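PDB 3TGH: glideosome-associated protein 50, which has a phosphatase fold, belongs to the glideosome of the malaria parasite and may anchor that motility and invasion machinery to the inner membrane complex. Local coordinates for residues T159-S164 against K169-K174; S164-K169 against T330-S335; T78-R83 against P124-H129. One frame throughout, in Å; residues are numbered along the deposited sequence.

Interaction 1: T159-S164 against K169-K174. With CO (cobalt (II) ion), chain D; SO4 (sulfate ion), chain C.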
loop_
_atom_site.group_PDB
_atom_site.type_symbol
_atom_site.label_atom_id
_atom_site.label_comp_id
_atom_site.label_asym_id
_atom_site.label_seq_id
_atom_site.Cartn_x
_atom_site.Cartn_y
_atom_site.Cartn_z
ATOM N N THR A 159 -2.914 9.267 3.969
ATOM C CA THR A 159 -2.961 9.547 5.393
ATOM C C THR A 159 -2.688 11.015 5.742
ATOM O O THR A 159 -3.022 11.444 6.848
ATOM C CB THR A 159 -2.038 8.608 6.196
ATOM O OG1 THR A 159 -0.732 8.586 5.624
ATOM C CG2 THR A 159 -2.600 7.192 6.213
ATOM N N TRP A 160 -2.099 11.785 4.830
ATOM C CA TRP A 160 -1.933 13.211 5.080
ATOM C C TRP A 160 -3.240 13.963 4.837
ATOM O O TRP A 160 -3.620 14.828 5.631
ATOM C CB TRP A 160 -0.777 13.823 4.285
ATOM C CG TRP A 160 -0.522 15.210 4.749
ATOM C CD1 TRP A 160 -0.170 15.590 6.020
ATOM C CD2 TRP A 160 -0.650 16.419 3.991
ATOM N NE1 TRP A 160 -0.063 16.954 6.089
ATOM C CE2 TRP A 160 -0.340 17.490 4.860
ATOM C CE3 TRP A 160 -0.969 16.704 2.660
ATOM C CZ2 TRP A 160 -0.373 18.823 4.449
ATOM C CZ3 TRP A 160 -0.977 18.028 2.246
ATOM C CH2 TRP A 160 -0.679 19.073 3.140
ATOM N N VAL A 161 -3.938 13.621 3.751
ATOM C CA VAL A 161 -5.280 14.174 3.494
ATOM C C VAL A 161 -6.244 13.918 4.657
ATOM O O VAL A 161 -7.050 14.788 5.002
ATOM C CB VAL A 161 -5.892 13.607 2.198
ATOM C CG1 VAL A 161 -7.333 14.095 2.024
ATOM C CG2 VAL A 161 -5.049 14.010 0.996
ATOM N N LEU A 162 -6.147 12.732 5.256
ATOM C CA LEU A 162 -7.002 12.347 6.377
ATOM C C LEU A 162 -6.600 13.012 7.696
ATOM O O LEU A 162 -7.355 12.956 8.663
ATOM C CB LEU A 162 -6.972 10.826 6.578
ATOM C CG LEU A 162 -7.576 9.939 5.493
ATOM C CD1 LEU A 162 -7.469 8.467 5.919
ATOM C CD2 LEU A 162 -9.010 10.344 5.226
ATOM N N SER A 163 -5.407 13.601 7.746
ATOM C CA SER A 163 -4.896 14.239 8.964
ATOM C C SER A 163 -5.500 15.619 9.198
ATOM O O SER A 163 -6.101 16.217 8.309
ATOM C CB SER A 163 -3.368 14.370 8.903
ATOM O OG SER A 163 -2.987 15.507 8.155
ATOM N N SER A 164 -5.285 16.144 10.400
ATOM C CA SER A 164 -5.784 17.465 10.760
ATOM C C SER A 164 -4.975 18.614 10.135
ATOM O O SER A 164 -5.424 19.762 10.162
ATOM C CB SER A 164 -5.801 17.615 12.287
ATOM O OG SER A 164 -4.492 17.515 12.808
ATOM N N LYS A 169 -10.634 21.531 4.024
ATOM C CA LYS A 169 -11.516 20.744 4.886
ATOM C C LYS A 169 -12.557 19.911 4.119
ATOM O O LYS A 169 -12.863 18.788 4.521
ATOM C CB LYS A 169 -12.205 21.642 5.922
ATOM C CG LYS A 169 -11.243 22.483 6.781
ATOM C CD LYS A 169 -10.107 21.667 7.417
ATOM C CE LYS A 169 -9.167 22.564 8.219
ATOM N NZ LYS A 169 -7.891 21.879 8.581
ATOM N N LYS A 170 -13.096 20.447 3.028
ATOM C CA LYS A 170 -14.067 19.697 2.207
ATOM C C LYS A 170 -13.442 18.448 1.562
ATOM O O LYS A 170 -14.083 17.395 1.468
ATOM C CB LYS A 170 -14.654 20.588 1.112
ATOM C CG LYS A 170 -15.579 21.686 1.615
ATOM C CD LYS A 170 -16.108 22.517 0.452
ATOM C CE LYS A 170 -17.119 23.562 0.909
ATOM N NZ LYS A 170 -18.447 22.960 1.226
ATOM N N ILE A 171 -12.200 18.582 1.105
ATOM C CA ILE A 171 -11.474 17.469 0.493
ATOM C C ILE A 171 -11.143 16.434 1.559
ATOM O O ILE A 171 -11.336 15.240 1.366
ATOM C CB ILE A 171 -10.209 17.976 -0.250
ATOM C CG1 ILE A 171 -10.629 18.792 -1.477
ATOM C CG2 ILE A 171 -9.309 16.819 -0.679
ATOM C CD1 ILE A 171 -9.474 19.565 -2.101
ATOM N N HIS A 172 -10.705 16.914 2.719
ATOM C CA HIS A 172 -10.469 16.072 3.875
ATOM C C HIS A 172 -11.716 15.261 4.266
ATOM O O HIS A 172 -11.621 14.056 4.520
ATOM C CB HIS A 172 -9.983 16.974 5.027
ATOM C CG HIS A 172 -10.049 16.352 6.380
ATOM N ND1 HIS A 172 -8.999 15.643 6.926
ATOM C CD2 HIS A 172 -11.008 16.406 7.336
ATOM C CE1 HIS A 172 -9.326 15.258 8.149
ATOM N NE2 HIS A 172 -10.542 15.700 8.416
ATOM N N GLU A 173 -12.881 15.911 4.301
ATOM C CA GLU A 173 -14.132 15.218 4.630
ATOM C C GLU A 173 -14.555 14.223 3.544
ATOM O O GLU A 173 -15.069 13.142 3.842
ATOM C CB GLU A 173 -15.265 16.227 4.865
ATOM C CG GLU A 173 -15.066 17.123 6.082
ATOM C CD GLU A 173 -15.052 16.370 7.405
ATOM O OE1 GLU A 173 -15.716 15.313 7.515
ATOM O OE2 GLU A 173 -14.378 16.848 8.345
ATOM N N LYS A 174 -14.345 14.590 2.289
ATOM C CA LYS A 174 -14.686 13.705 1.173
ATOM C C LYS A 174 -13.838 12.434 1.219
ATOM O O LYS A 174 -14.344 11.330 0.994
ATOM C CB LYS A 174 -14.504 14.412 -0.165
ATOM C CG LYS A 174 -14.837 13.537 -1.370
ATOM C CD LYS A 174 -15.177 14.367 -2.593
ATOM C CE LYS A 174 -15.137 13.537 -3.877
ATOM N NZ LYS A 174 -15.574 12.131 -3.678
HETATM CO CO CO D . -11.465 15.815 10.464
HETATM S S SO4 C . -12.179 24.375 2.413
HETATM O O1 SO4 C . -11.878 25.353 1.372
HETATM O O2 SO4 C . -13.441 24.720 3.065
HETATM O O3 SO4 C . -12.303 23.047 1.809
HETATM O O4 SO4 C . -11.110 24.387 3.413
HETATM O O HOH W 1 -13.220 14.729 9.584
HETATM O O HOH W 2 -12.314 18.010 10.147
HETATM O O HOH W 3 -10.707 13.501 11.247
#

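Interaction 2: S164-K169 against T330-S335. With SO4 (sulfate ion), chain C.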
loop_
_atom_site.group_PDB
_atom_site.type_symbol
_atom_site.label_atom_id
_atom_site.label_comp_id
_atom_site.label_asym_id
_atom_site.label_seq_id
_atom_site.Cartn_x
_atom_site.Cartn_y
_atom_site.Cartn_z
ATOM N N SER A 164 -5.285 16.144 10.400
ATOM C CA SER A 164 -5.784 17.465 10.760
ATOM C C SER A 164 -4.975 18.614 10.135
ATOM O O SER A 164 -5.424 19.762 10.162
ATOM C CB SER A 164 -5.801 17.615 12.287
ATOM O OG SER A 164 -4.492 17.515 12.808
ATOM N N ASN A 165 -3.791 18.320 9.585
ATOM C CA ASN A 165 -2.963 19.350 8.938
ATOM C C ASN A 165 -3.369 19.677 7.499
ATOM O O ASN A 165 -2.972 20.712 6.961
ATOM C CB ASN A 165 -1.482 18.974 8.974
ATOM C CG ASN A 165 -0.855 19.213 10.341
ATOM O OD1 ASN A 165 -1.407 19.936 11.161
ATOM N ND2 ASN A 165 0.298 18.610 10.578
ATOM N N PHE A 166 -4.152 18.809 6.876
ATOM C CA PHE A 166 -4.600 19.067 5.514
ATOM C C PHE A 166 -5.505 20.295 5.496
ATOM O O PHE A 166 -6.510 20.347 6.209
ATOM C CB PHE A 166 -5.318 17.862 4.932
ATOM C CG PHE A 166 -5.461 17.919 3.445
ATOM C CD1 PHE A 166 -4.359 17.737 2.632
ATOM C CD2 PHE A 166 -6.690 18.177 2.861
ATOM C CE1 PHE A 166 -4.475 17.802 1.258
ATOM C CE2 PHE A 166 -6.813 18.235 1.480
ATOM C CZ PHE A 166 -5.711 18.051 0.682
ATOM N N PRO A 167 -5.132 21.307 4.701
ATOM C CA PRO A 167 -5.786 22.608 4.825
ATOM C C PRO A 167 -7.149 22.735 4.142
ATOM O O PRO A 167 -7.894 23.664 4.464
ATOM C CB PRO A 167 -4.783 23.549 4.164
ATOM C CG PRO A 167 -4.132 22.724 3.137
ATOM C CD PRO A 167 -4.000 21.358 3.759
ATOM N N TYR A 168 -7.462 21.842 3.201
ATOM C CA TYR A 168 -8.759 21.862 2.508
ATOM C C TYR A 168 -9.739 20.944 3.232
ATOM O O TYR A 168 -9.699 19.718 3.058
ATOM C CB TYR A 168 -8.631 21.393 1.059
ATOM C CG TYR A 168 -7.950 22.347 0.114
ATOM C CD1 TYR A 168 -8.624 23.460 -0.395
ATOM C CD2 TYR A 168 -6.652 22.113 -0.318
ATOM C CE1 TYR A 168 -7.999 24.325 -1.277
ATOM C CE2 TYR A 168 -6.024 22.968 -1.198
ATOM C CZ TYR A 168 -6.701 24.072 -1.674
ATOM O OH TYR A 168 -6.065 24.915 -2.552
ATOM N N LYS A 169 -10.634 21.531 4.024
ATOM C CA LYS A 169 -11.516 20.744 4.886
ATOM C C LYS A 169 -12.557 19.911 4.119
ATOM O O LYS A 169 -12.863 18.788 4.521
ATOM C CB LYS A 169 -12.205 21.642 5.922
ATOM C CG LYS A 169 -11.243 22.483 6.781
ATOM C CD LYS A 169 -10.107 21.667 7.417
ATOM C CE LYS A 169 -9.167 22.564 8.219
ATOM N NZ LYS A 169 -7.891 21.879 8.581
ATOM N N THR A 330 -8.679 14.554 -7.924
ATOM C CA THR A 330 -9.001 15.763 -7.174
ATOM C C THR A 330 -7.995 16.849 -7.481
ATOM O O THR A 330 -6.797 16.620 -7.377
ATOM C CB THR A 330 -8.934 15.490 -5.666
ATOM O OG1 THR A 330 -9.764 14.368 -5.353
ATOM C CG2 THR A 330 -9.397 16.716 -4.882
ATOM N N ASP A 331 -8.475 18.038 -7.840
ATOM C CA ASP A 331 -7.598 19.194 -7.971
ATOM C C ASP A 331 -7.345 19.771 -6.578
ATOM O O ASP A 331 -8.279 20.159 -5.876
ATOM C CB ASP A 331 -8.210 20.264 -8.882
ATOM C CG ASP A 331 -7.252 21.421 -9.159
ATOM O OD1 ASP A 331 -6.026 21.193 -9.224
ATOM O OD2 ASP A 331 -7.729 22.563 -9.326
ATOM N N VAL A 332 -6.076 19.800 -6.188
ATOM C CA VAL A 332 -5.645 20.395 -4.928
ATOM C C VAL A 332 -4.690 21.544 -5.274
ATOM O O VAL A 332 -3.489 21.331 -5.432
ATOM C CB VAL A 332 -4.969 19.337 -4.037
ATOM C CG1 VAL A 332 -4.558 19.916 -2.679
ATOM C CG2 VAL A 332 -5.907 18.155 -3.843
ATOM N N PRO A 333 -5.232 22.764 -5.441
ATOM C CA PRO A 333 -4.402 23.914 -5.812
ATOM C C PRO A 333 -3.330 24.194 -4.763
ATOM O O PRO A 333 -3.633 24.197 -3.571
ATOM C CB PRO A 333 -5.410 25.071 -5.874
ATOM C CG PRO A 333 -6.724 24.415 -6.112
ATOM C CD PRO A 333 -6.662 23.124 -5.372
ATOM N N SER A 334 -2.091 24.417 -5.195
ATOM C CA SER A 334 -0.985 24.596 -4.243
ATOM C C SER A 334 -1.096 25.883 -3.420
ATOM O O SER A 334 -0.499 25.972 -2.350
ATOM C CB SER A 334 0.375 24.524 -4.948
ATOM O OG SER A 334 0.505 25.535 -5.936
ATOM N N SER A 335 -1.861 26.861 -3.912
ATOM C CA SER A 335 -2.076 28.135 -3.207
ATOM C C SER A 335 -2.839 28.016 -1.881
ATOM O O SER A 335 -2.758 28.916 -1.035
ATOM C CB SER A 335 -2.815 29.124 -4.118
ATOM O OG SER A 335 -4.082 28.609 -4.508
HETATM S S SO4 C . -12.179 24.375 2.413
HETATM O O1 SO4 C . -11.878 25.353 1.372
HETATM O O2 SO4 C . -13.441 24.720 3.065
HETATM O O3 SO4 C . -12.303 23.047 1.809
HETATM O O4 SO4 C . -11.110 24.387 3.413
#

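Interaction 3: T78-R83 against P124-H129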
loop_
_atom_site.group_PDB
_atom_site.type_symbol
_atom_site.label_atom_id
_atom_site.label_comp_id
_atom_site.label_asym_id
_atom_site.label_seq_id
_atom_site.Cartn_x
_atom_site.Cartn_y
_atom_site.Cartn_z
ATOM N N THR A 78 0.002 2.900 -6.303
ATOM C CA THR A 78 0.705 3.684 -5.311
ATOM C C THR A 78 -0.158 4.757 -4.661
ATOM O O THR A 78 -1.276 5.031 -5.084
ATOM C CB THR A 78 2.002 4.275 -5.894
ATOM O OG1 THR A 78 2.788 4.793 -4.812
ATOM C CG2 THR A 78 1.715 5.373 -6.899
ATOM N N VAL A 79 0.362 5.298 -3.561
ATOM C CA VAL A 79 -0.219 6.436 -2.875
ATOM C C VAL A 79 0.914 7.396 -2.538
ATOM O O VAL A 79 2.089 7.038 -2.625
ATOM C CB VAL A 79 -0.890 6.038 -1.540
ATOM C CG1 VAL A 79 -2.110 5.167 -1.786
ATOM C CG2 VAL A 79 0.110 5.320 -0.627
ATOM N N LEU A 80 0.543 8.608 -2.152
ATOM C CA LEU A 80 1.506 9.594 -1.702
ATOM C C LEU A 80 1.749 9.469 -0.212
ATOM O O LEU A 80 0.846 9.142 0.570
ATOM C CB LEU A 80 1.001 11.003 -2.004
ATOM C CG LEU A 80 1.471 11.649 -3.315
ATOM C CD1 LEU A 80 1.765 10.685 -4.447
ATOM C CD2 LEU A 80 0.559 12.766 -3.718
ATOM N N GLY A 81 2.977 9.777 0.184
ATOM C CA GLY A 81 3.300 9.977 1.581
ATOM C C GLY A 81 3.744 11.407 1.800
ATOM O O GLY A 81 3.744 12.229 0.875
ATOM N N THR A 82 4.114 11.725 3.035
ATOM C CA THR A 82 4.418 13.108 3.390
ATOM C C THR A 82 5.568 13.688 2.582
ATOM O O THR A 82 5.577 14.880 2.301
ATOM C CB THR A 82 4.718 13.253 4.892
ATOM O OG1 THR A 82 5.781 12.368 5.252
ATOM C CG2 THR A 82 3.478 12.911 5.702
ATOM N N ARG A 83 6.530 12.848 2.201
ATOM C CA ARG A 83 7.664 13.299 1.398
ATOM C C ARG A 83 7.246 13.740 -0.012
ATOM O O ARG A 83 7.867 14.625 -0.597
ATOM C CB ARG A 83 8.727 12.202 1.282
ATOM C CG ARG A 83 9.264 11.661 2.610
ATOM C CD ARG A 83 9.946 12.710 3.471
ATOM N NE ARG A 83 11.168 13.227 2.852
ATOM C CZ ARG A 83 12.118 13.911 3.493
ATOM N NH1 ARG A 83 12.020 14.169 4.795
ATOM N NH2 ARG A 83 13.183 14.338 2.822
ATOM N N PRO A 124 -5.028 6.951 -9.650
ATOM C CA PRO A 124 -6.097 7.737 -10.299
ATOM C C PRO A 124 -6.601 8.920 -9.455
ATOM O O PRO A 124 -7.193 9.866 -9.994
ATOM C CB PRO A 124 -7.202 6.706 -10.531
ATOM C CG PRO A 124 -6.960 5.655 -9.519
ATOM C CD PRO A 124 -5.482 5.600 -9.286
ATOM N N ASN A 125 -6.346 8.849 -8.149
ATOM C CA ASN A 125 -6.638 9.914 -7.203
ATOM C C ASN A 125 -5.759 9.656 -5.978
ATOM O O ASN A 125 -5.136 8.589 -5.877
ATOM C CB ASN A 125 -8.121 9.922 -6.823
ATOM C CG ASN A 125 -8.505 11.130 -5.965
ATOM O OD1 ASN A 125 -8.031 12.239 -6.191
ATOM N ND2 ASN A 125 -9.352 10.902 -4.964
ATOM N N TYR A 126 -5.700 10.623 -5.068
ATOM C CA TYR A 126 -4.894 10.490 -3.853
ATOM C C TYR A 126 -5.403 9.349 -2.961
ATOM O O TYR A 126 -4.626 8.769 -2.204
ATOM C CB TYR A 126 -4.855 11.821 -3.100
ATOM C CG TYR A 126 -4.269 12.944 -3.932
ATOM C CD1 TYR A 126 -2.918 12.943 -4.275
ATOM C CD2 TYR A 126 -5.073 13.965 -4.436
ATOM C CE1 TYR A 126 -2.373 13.944 -5.069
ATOM C CE2 TYR A 126 -4.531 14.980 -5.238
ATOM C CZ TYR A 126 -3.179 14.961 -5.542
ATOM O OH TYR A 126 -2.618 15.946 -6.328
ATOM N N TRP A 127 -6.698 9.041 -3.067
ATOM C CA TRP A 127 -7.307 7.877 -2.447
ATOM C C TRP A 127 -8.205 7.200 -3.486
ATOM O O TRP A 127 -8.818 7.876 -4.325
ATOM C CB TRP A 127 -8.114 8.248 -1.194
ATOM C CG TRP A 127 -9.302 9.128 -1.460
ATOM C CD1 TRP A 127 -10.593 8.739 -1.621
ATOM C CD2 TRP A 127 -9.284 10.548 -1.602
ATOM N NE1 TRP A 127 -11.393 9.840 -1.856
ATOM C CE2 TRP A 127 -10.605 10.962 -1.852
ATOM C CE3 TRP A 127 -8.272 11.519 -1.535
ATOM C CZ2 TRP A 127 -10.944 12.302 -2.049
ATOM C CZ3 TRP A 127 -8.605 12.846 -1.733
ATOM C CH2 TRP A 127 -9.932 13.229 -1.984
ATOM N N TYR A 128 -8.279 5.876 -3.431
ATOM C CA TYR A 128 -9.029 5.097 -4.430
ATOM C C TYR A 128 -9.149 3.634 -3.987
ATOM O O TYR A 128 -8.779 3.276 -2.861
ATOM C CB TYR A 128 -8.373 5.218 -5.828
ATOM C CG TYR A 128 -6.959 4.663 -5.937
ATOM C CD1 TYR A 128 -5.864 5.416 -5.529
ATOM C CD2 TYR A 128 -6.721 3.393 -6.479
ATOM C CE1 TYR A 128 -4.580 4.921 -5.606
ATOM C CE2 TYR A 128 -5.430 2.886 -6.583
ATOM C CZ TYR A 128 -4.361 3.653 -6.125
ATOM O OH TYR A 128 -3.081 3.167 -6.227
ATOM N N HIS A 129 -9.700 2.790 -4.852
ATOM C CA HIS A 129 -9.860 1.367 -4.539
ATOM C C HIS A 129 -9.656 0.533 -5.780
ATOM O O HIS A 129 -9.748 1.042 -6.897
ATOM C CB HIS A 129 -11.252 1.097 -3.970
ATOM C CG HIS A 129 -12.348 1.679 -4.800
ATOM N ND1 HIS A 129 -12.925 2.896 -4.517
ATOM C CD2 HIS A 129 -12.926 1.247 -5.949
ATOM C CE1 HIS A 129 -13.842 3.169 -5.427
ATOM N NE2 HIS A 129 -13.867 2.181 -6.305
HETATM O O HOH W 4 -2.113 9.567 -2.149
#

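Interaction 1: T159-S164 against K169-K174
Val161 and His172 bring the two backbones to within 5.5 Å, CA to CA, where a type I beta turn from Trp160 to Ser163 lies against the first turn of helix 169-189. His172 does most of the touching. A chi1 of 164°, which sets CG opposite the backbone N, carries the ring back to the turn, and His172 ND1 donates to Val161 O at 2.9 Å. The acceptor lies close to the imidazole plane, 13° out of it, and the bond arrives in the carbonyl plane of Val161. Leu162 O sits at another part of the ring edge, 3.1 Å from His172 CE1; that carbonyl also takes hydrogen bonds from Tyr212 and Trp176. The Val161 side chain packs alongside the helix, its CG1 lying 4.3 Å from Ile171 CG2. Within the turn, Trp160 O accepts both the backbone N and the OG of Ser163. At the helix N-terminus, the amides of Lys169 and Lys170 hold a sulfate, probably from the crystallisation liquor. His172 NE2 binds the cobalt ion at 2.2 Å, and three waters are also bound to the metal; Glu173 OE2 accepts from two of them. Because ND1 is the donor to Val161 O, NE2 is left to offer its lone pair to the metal, and the bond to the turn, together with the metal, probably fixes the ring rotation of this established metal-site residue.

Interaction 2: S164-K169 against T330-S335
Tyr168 and Pro333 meet where the loop leading into helix 169-189, in the calcineurin-like phosphoesterase fold, packs against the loop 330-335, near the C-terminal end of the lumenal part. Tyr168 stands at the N-cap position of that helix, and its side chain leaves the backbone toward 330-335. With CG anti to the carbonyl carbon (chi1 -72°), the ring is carried across Val332 and Pro333 at a slant to both side chains. Its hydroxyl donates to Pro333 O, 2.7 Å from Tyr168 OH, an acceptor that lies at the edge of the phenol ring and in its plane; seen from the carbonyl, the donor is tilted 25° from the plane of the C=O group. The same hydroxyl brushes the pyrrolidine ring, where Pro333 CB is 3.4 Å from Tyr168 OH, while Pro333 CD approaches Tyr168 CZ.

Val332 supplies the apolar half of the contact through a single branch. Its CG1 lies 3.7 Å from Tyr168 CE2 and also reaches Phe166 CZ, so one methyl is shared by two aromatic side chains. Phe166 comes at Val332 from the opposite direction; it also meets the ring of Trp160 edge-to-face and packs on Val161 and Ile171, so 330-335 is joined through Phe166 to the turn 160-163 and to helix 169-189. Val332 O is in turn bonded to the hydroxyl of Tyr89, so backbone carbonyls of two successive residues are each held by a tyrosine. Next to the N-cap, Lys169 folds its chain back over the loop by a bend at chi2, and Lys169 NZ donates to Phe166 O at 3.1 Å.

Interaction 3: T78-R83 against P124-H129
Thr78 O lies at the edge of the Tyr128 ring, in its plane, while Pro124 CD sits 3.6 Å above the centre of one face; Phe156 also stacks on this ring. The phenol hydroxyl donates to Thr78 O, with Tyr128 OH and that oxygen 2.8 Å apart and the donor tilted 27° from the carbonyl plane. Tyr126 offers an edge to its partner: Leu80 CD2 lies near the ring plane, 3.4 Å from Tyr126 CE1, a close apolar contact between side chains that slant past one another. Between the backbones a water takes a hydrogen bond from Leu80 N and donates to Tyr126 O, so these two polar groups of buried residues are satisfied through one molecule. Asn125 ND2 sits over the centre of one face of the Trp127 indole and donates to Trp127 O.

Farther along 78-83, Thr82 touches the metal-binding His233, so this segment leads to the second metal site. The contact links strand 75-78, bonded through Thr78 to Ile122, with the start of edge strand 128-136, whose Tyr128 pairs with Phe156, and so ties the two mixed sheets together. Helix 89-97 packs on Leu80 and Tyr126, while helix 169-189 packs on Trp127.

Interaction 3 is the buried one, joining strands of the two sheets, whereas interactions 1 and 2 lie farther out and are partly exposed. Interactions 1 and 2 share Ser164 and Lys169 and the same loop before helix 169-189, with Phe166 packed on Trp160 and Ile171. Trp127 of interaction 3 touches Val161 and Ile171 of interaction 1, and Thr330 of interaction 2 probably hydrogen-bonds to Asn125 as well as packing on Trp127. Chemistry follows place: a bridging water and a tyrosine-to-carbonyl bond among buried residues in 78-83 with 124-129, a metal-bound histidine oriented by a turn in 159-164 with 169-174, and a tyrosine-proline contact in 164-169 with 330-335.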